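Local structure of inositol-1-monophosphatase (Nostoc sp., 5ZHH) at residues H65-L68 with K74-N77; T6-A11 with L127-A132. The protein hydrolyses inositol monophosphates to free inositol and phosphate, probably with the help of magnesium ions as in related phosphatases. All coordinates share one frame; numbering follows the deposited sequence.

Interaction 1 of 2, residues H65-L68 with K74-N77; sequences HSIL and KLGN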
loop_
_atom_site.group_PDB
_atom_site.type_symbol
_atom_site.label_atom_id
_atom_site.label_comp_id
_atom_site.label_asym_id
_atom_site.label_seq_id
_atom_site.Cartn_x
_atom_site.Cartn_y
_atom_site.Cartn_z
ATOM N N HIS A 65 0.525 25.941 -24.988
ATOM C CA HIS A 65 1.767 25.184 -24.991
ATOM C C HIS A 65 1.771 24.165 -26.130
ATOM O O HIS A 65 0.722 23.746 -26.625
ATOM C CB HIS A 65 1.966 24.460 -23.657
ATOM C CG HIS A 65 2.180 25.374 -22.490
ATOM N ND1 HIS A 65 2.614 24.920 -21.263
ATOM C CD2 HIS A 65 2.022 26.713 -22.361
ATOM C CE1 HIS A 65 2.717 25.940 -20.429
ATOM N NE2 HIS A 65 2.362 27.039 -21.071
ATOM N N SER A 66 2.969 23.745 -26.526
ATOM C CA SER A 66 3.132 22.721 -27.549
ATOM C C SER A 66 3.461 21.383 -26.893
ATOM O O SER A 66 3.971 21.325 -25.772
ATOM C CB SER A 66 4.239 23.099 -28.540
ATOM O OG SER A 66 3.828 24.152 -29.399
ATOM N N ILE A 67 3.143 20.302 -27.608
ATOM C CA ILE A 67 3.309 18.939 -27.112
ATOM C C ILE A 67 4.222 18.148 -28.039
ATOM O O ILE A 67 4.109 18.248 -29.267
ATOM C CB ILE A 67 1.951 18.218 -26.990
ATOM C CG1 ILE A 67 0.967 19.035 -26.148
ATOM C CG2 ILE A 67 2.149 16.823 -26.397
ATOM C CD1 ILE A 67 1.434 19.293 -24.749
ATOM N N LEU A 68 5.150 17.391 -27.450
ATOM C CA LEU A 68 5.943 16.388 -28.155
ATOM C C LEU A 68 5.636 15.005 -27.585
ATOM O O LEU A 68 5.777 14.785 -26.376
ATOM C CB LEU A 68 7.440 16.682 -28.060
ATOM C CG LEU A 68 8.313 15.696 -28.849
ATOM C CD1 LEU A 68 8.052 15.797 -30.347
ATOM C CD2 LEU A 68 9.781 15.944 -28.542
ATOM N N LYS A 74 3.891 15.725 -33.172
ATOM C CA LYS A 74 4.231 17.099 -32.832
ATOM C C LYS A 74 2.976 17.954 -32.891
ATOM O O LYS A 74 2.360 18.089 -33.953
ATOM C CB LYS A 74 5.293 17.647 -33.780
ATOM C CG LYS A 74 6.541 16.806 -33.817
ATOM C CD LYS A 74 7.492 17.289 -34.889
ATOM C CE LYS A 74 8.767 16.469 -34.877
ATOM N NZ LYS A 74 9.750 16.956 -35.881
ATOM N N LEU A 75 2.615 18.540 -31.760
ATOM C CA LEU A 75 1.416 19.352 -31.620
ATOM C C LEU A 75 1.812 20.794 -31.342
ATOM O O LEU A 75 2.441 21.083 -30.318
ATOM C CB LEU A 75 0.554 18.826 -30.485
ATOM C CG LEU A 75 -0.624 19.704 -30.061
ATOM C CD1 LEU A 75 -1.531 20.100 -31.247
ATOM C CD2 LEU A 75 -1.359 18.929 -29.020
ATOM N N GLY A 76 1.408 21.697 -32.228
ATOM C CA GLY A 76 1.840 23.073 -32.150
ATOM C C GLY A 76 3.268 23.214 -32.630
ATOM O O GLY A 76 3.986 22.237 -32.858
ATOM N N ASN A 77 3.683 24.466 -32.802
ATOM C CA ASN A 77 5.033 24.733 -33.275
ATOM C C ASN A 77 6.048 24.208 -32.267
ATOM O O ASN A 77 5.929 24.444 -31.059
ATOM C CB ASN A 77 5.231 26.232 -33.524
ATOM C CG ASN A 77 5.146 27.060 -32.254
ATOM O OD1 ASN A 77 4.289 26.822 -31.399
ATOM N ND2 ASN A 77 6.035 28.043 -32.125
#
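Ser66 OG stands above the plane of the Asn77 backbone carbonyl, 35° out of it, and donates a hydrogen bond to Asn77 O at 2.7 Å. The flat side-chain amide of Asn77 stays close by: its OD1 lies 3.4 Å from Ser66 OG without being bonded to it. The Leu75 carbonyl takes a backbone donor instead, Ile67 N bonding to Leu75 O at 2.9 Å. In the return bond, Leu75 N reaches Ile67 O at 2.9 Å, the N-H pointing almost straight at the oxygen (172°). These two bonds make Ile67 and Leu75 an antiparallel hydrogen-bonded pair in the beta hairpin of strands 66-69 and 73-75, which forms one margin of the large mixed sheet of the inositol monophosphatase fold. Strand 82-90 runs along the other side of 66-69. On one sheet face Ile67 and Leu75 lie side by side, CG1 of Ile67 3.7 Å from CD2 of Leu75; against helix 44-61, Ile67 packs on Leu55 and Ile58, and Leu75 on Arg59. On the opposite face the non-hydrogen-bonded pair Leu68 and Lys74 touches through Leu68 CD1 and Lys74 CG, 3.9 Å apart; beyond CG the lysine runs extended and away from Leu68. Leu68 also packs on Pro213 and Trp214. Gly76, with a positive phi, takes the chain out of the strand and into Asn77.

Interaction 2 of 2, residues T6-A11 with L127-A132; sequences TFLDIA and LFRGAA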
loop_
_atom_site.group_PDB
_atom_site.type_symbol
_atom_site.label_atom_id
_atom_site.label_comp_id
_atom_site.label_asym_id
_atom_site.label_seq_id
_atom_site.Cartn_x
_atom_site.Cartn_y
_atom_site.Cartn_z
ATOM N N THR A 6 3.098 25.987 -10.687
ATOM C CA THR A 6 1.831 25.785 -11.385
ATOM C C THR A 6 1.962 24.703 -12.451
ATOM O O THR A 6 1.093 23.830 -12.570
ATOM C CB THR A 6 1.369 27.106 -12.002
ATOM O OG1 THR A 6 1.046 28.024 -10.956
ATOM C CG2 THR A 6 0.141 26.903 -12.887
ATOM N N PHE A 7 3.058 24.731 -13.221
ATOM C CA PHE A 7 3.301 23.679 -14.201
ATOM C C PHE A 7 3.438 22.326 -13.525
ATOM O O PHE A 7 2.881 21.327 -13.994
ATOM C CB PHE A 7 4.571 23.982 -15.000
ATOM C CG PHE A 7 4.497 25.244 -15.797
ATOM C CD1 PHE A 7 3.298 25.667 -16.330
ATOM C CD2 PHE A 7 5.631 26.008 -16.011
ATOM C CE1 PHE A 7 3.227 26.837 -17.072
ATOM C CE2 PHE A 7 5.569 27.177 -16.753
ATOM C CZ PHE A 7 4.365 27.593 -17.281
ATOM N N LEU A 8 4.169 22.285 -12.410
ATOM C CA LEU A 8 4.407 21.032 -11.702
ATOM C C LEU A 8 3.119 20.465 -11.111
ATOM O O LEU A 8 2.918 19.242 -11.105
ATOM C CB LEU A 8 5.458 21.261 -10.613
ATOM C CG LEU A 8 5.789 20.068 -9.722
ATOM C CD1 LEU A 8 6.361 18.942 -10.570
ATOM C CD2 LEU A 8 6.751 20.467 -8.613
ATOM N N ASP A 9 2.248 21.335 -10.591
ATOM C CA ASP A 9 0.966 20.880 -10.061
ATOM C C ASP A 9 0.159 20.154 -11.128
ATOM O O ASP A 9 -0.445 19.111 -10.862
ATOM C CB ASP A 9 0.156 22.063 -9.515
ATOM C CG ASP A 9 0.728 22.640 -8.238
ATOM O OD1 ASP A 9 1.568 21.980 -7.590
ATOM O OD2 ASP A 9 0.320 23.766 -7.879
ATOM N N ILE A 10 0.100 20.721 -12.336
ATOM C CA ILE A 10 -0.732 20.143 -13.386
ATOM C C ILE A 10 -0.100 18.869 -13.935
ATOM O O ILE A 10 -0.795 17.883 -14.215
ATOM C CB ILE A 10 -0.978 21.174 -14.501
ATOM C CG1 ILE A 10 -1.783 22.350 -13.958
ATOM C CG2 ILE A 10 -1.713 20.528 -15.666
ATOM C CD1 ILE A 10 -3.003 21.933 -13.202
ATOM N N ALA A 11 1.220 18.867 -14.108
ATOM C CA ALA A 11 1.886 17.649 -14.564
ATOM C C ALA A 11 1.697 16.512 -13.569
ATOM O O ALA A 11 1.566 15.348 -13.967
ATOM C CB ALA A 11 3.374 17.914 -14.789
ATOM N N LEU A 127 5.856 8.353 -6.963
ATOM C CA LEU A 127 5.632 9.606 -7.671
ATOM C C LEU A 127 6.878 10.472 -7.513
ATOM O O LEU A 127 7.155 10.969 -6.420
ATOM C CB LEU A 127 4.390 10.302 -7.112
ATOM C CG LEU A 127 4.063 11.687 -7.656
ATOM C CD1 LEU A 127 3.758 11.583 -9.138
ATOM C CD2 LEU A 127 2.868 12.294 -6.886
ATOM N N PHE A 128 7.638 10.637 -8.594
ATOM C CA PHE A 128 8.835 11.469 -8.586
ATOM C C PHE A 128 8.498 12.827 -9.184
ATOM O O PHE A 128 7.893 12.906 -10.257
ATOM C CB PHE A 128 9.974 10.809 -9.370
ATOM C CG PHE A 128 10.412 9.474 -8.807
ATOM C CD1 PHE A 128 9.776 8.297 -9.193
ATOM C CD2 PHE A 128 11.457 9.399 -7.901
ATOM C CE1 PHE A 128 10.166 7.064 -8.669
ATOM C CE2 PHE A 128 11.870 8.170 -7.388
ATOM C CZ PHE A 128 11.216 7.005 -7.767
ATOM N N ARG A 129 8.893 13.893 -8.497
ATOM C CA ARG A 129 8.534 15.239 -8.921
ATOM C C ARG A 129 9.722 16.169 -8.747
ATOM O O ARG A 129 10.412 16.123 -7.724
ATOM C CB ARG A 129 7.324 15.768 -8.130
ATOM C CG ARG A 129 6.011 15.080 -8.490
ATOM C CD ARG A 129 4.957 15.277 -7.409
ATOM N NE ARG A 129 4.601 16.673 -7.167
ATOM C CZ ARG A 129 5.028 17.370 -6.116
ATOM N NH1 ARG A 129 5.838 16.794 -5.238
ATOM N NH2 ARG A 129 4.650 18.631 -5.938
ATOM N N GLY A 130 9.955 17.008 -9.750
ATOM C CA GLY A 130 11.025 17.981 -9.680
ATOM C C GLY A 130 10.752 19.148 -10.594
ATOM O O GLY A 130 10.108 19.005 -11.637
ATOM N N ALA A 131 11.244 20.316 -10.196
ATOM C CA ALA A 131 11.165 21.510 -11.024
ATOM C C ALA A 131 12.314 22.430 -10.648
ATOM O O ALA A 131 12.754 22.449 -9.495
ATOM C CB ALA A 131 9.819 22.229 -10.863
ATOM N N ALA A 132 12.797 23.189 -11.630
ATOM C CA ALA A 132 13.948 24.061 -11.425
ATOM C C ALA A 132 13.750 24.961 -10.213
ATOM O O ALA A 132 12.760 25.695 -10.123
ATOM C CB ALA A 132 14.189 24.906 -12.678
HETATM O O HOH W 1 2.725 19.547 -7.666
#
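Leu8, on helix 3-25, reaches across to Arg129, Gly130 and Ala131 of strand 126-131, a helix-on-sheet contact within the layered alpha/beta fold of the inositol monophosphatases. Helix and strand run nearly antiparallel, their segment axes at 160° and 9.0 Å apart at the closest approach. With CG anti to the backbone N (chi1 177°), the leucine sends its two methyls to different partners. CD1 lies 3.9 Å from Gly130 O and also meets Arg129 CB, while CD2 lies 4.2 Å from Ala131 CB and 3.9 Å from Arg129 NH2, approaching the guanidinium obliquely. The leucine and arginine side chains cross at about a right angle. One methyl is thus at the root of Arg129 and the other at its polar end. Val118 of the adjoining strand also touches Leu8.

Asp9 follows, its CB directed away from the strand; a water lies within hydrogen-bonding distance of Asp9 OD1 and Arg129 NH2 and may link them. Direct contact is not made, Asp9 OD1 and Arg129 NH2 being 4.8 Å apart, although the opposite charges probably still attract. Asp9 OD1 is also bonded to Gln5 NE2. The other oxygen, Asp9 OD2, forms a salt bridge with Arg60 of the second subunit, and Ile10 packs on Ile10 of that same subunit, so this turn of helix also serves the subunit interface. Arg129 NE is held by Thr12 OG1, one turn on from Leu8. A bend at chi3 (61°) brings the guanidinium round, and the water sits in its plane, at the edge, 2.7 Å from Arg129 NH2.

Overall arrangement
Interactions 1 and 2 both involve the same large sheet, with their centres about 19 Å apart; strands 82-90, 103-110 and 113-121 come between 66-69 and 126-131. The hairpin of interaction 1 falls within the 115 residues that separate the two halves of interaction 2. They meet where His65 CE1 comes 3.5 Å from Phe7 CE1, the two ring planes at about 70°, in an aromatic cluster with Phe62 and Tyr82. Helix 3-25 thus touches the residue just before strand 66-69 as well as strand 126-131. Strand 82-90, next to interaction 1, ends in the first residues of an Asp-Pro-Leu-Asp-Gly-Thr sequence, which in related phosphatases binds metal.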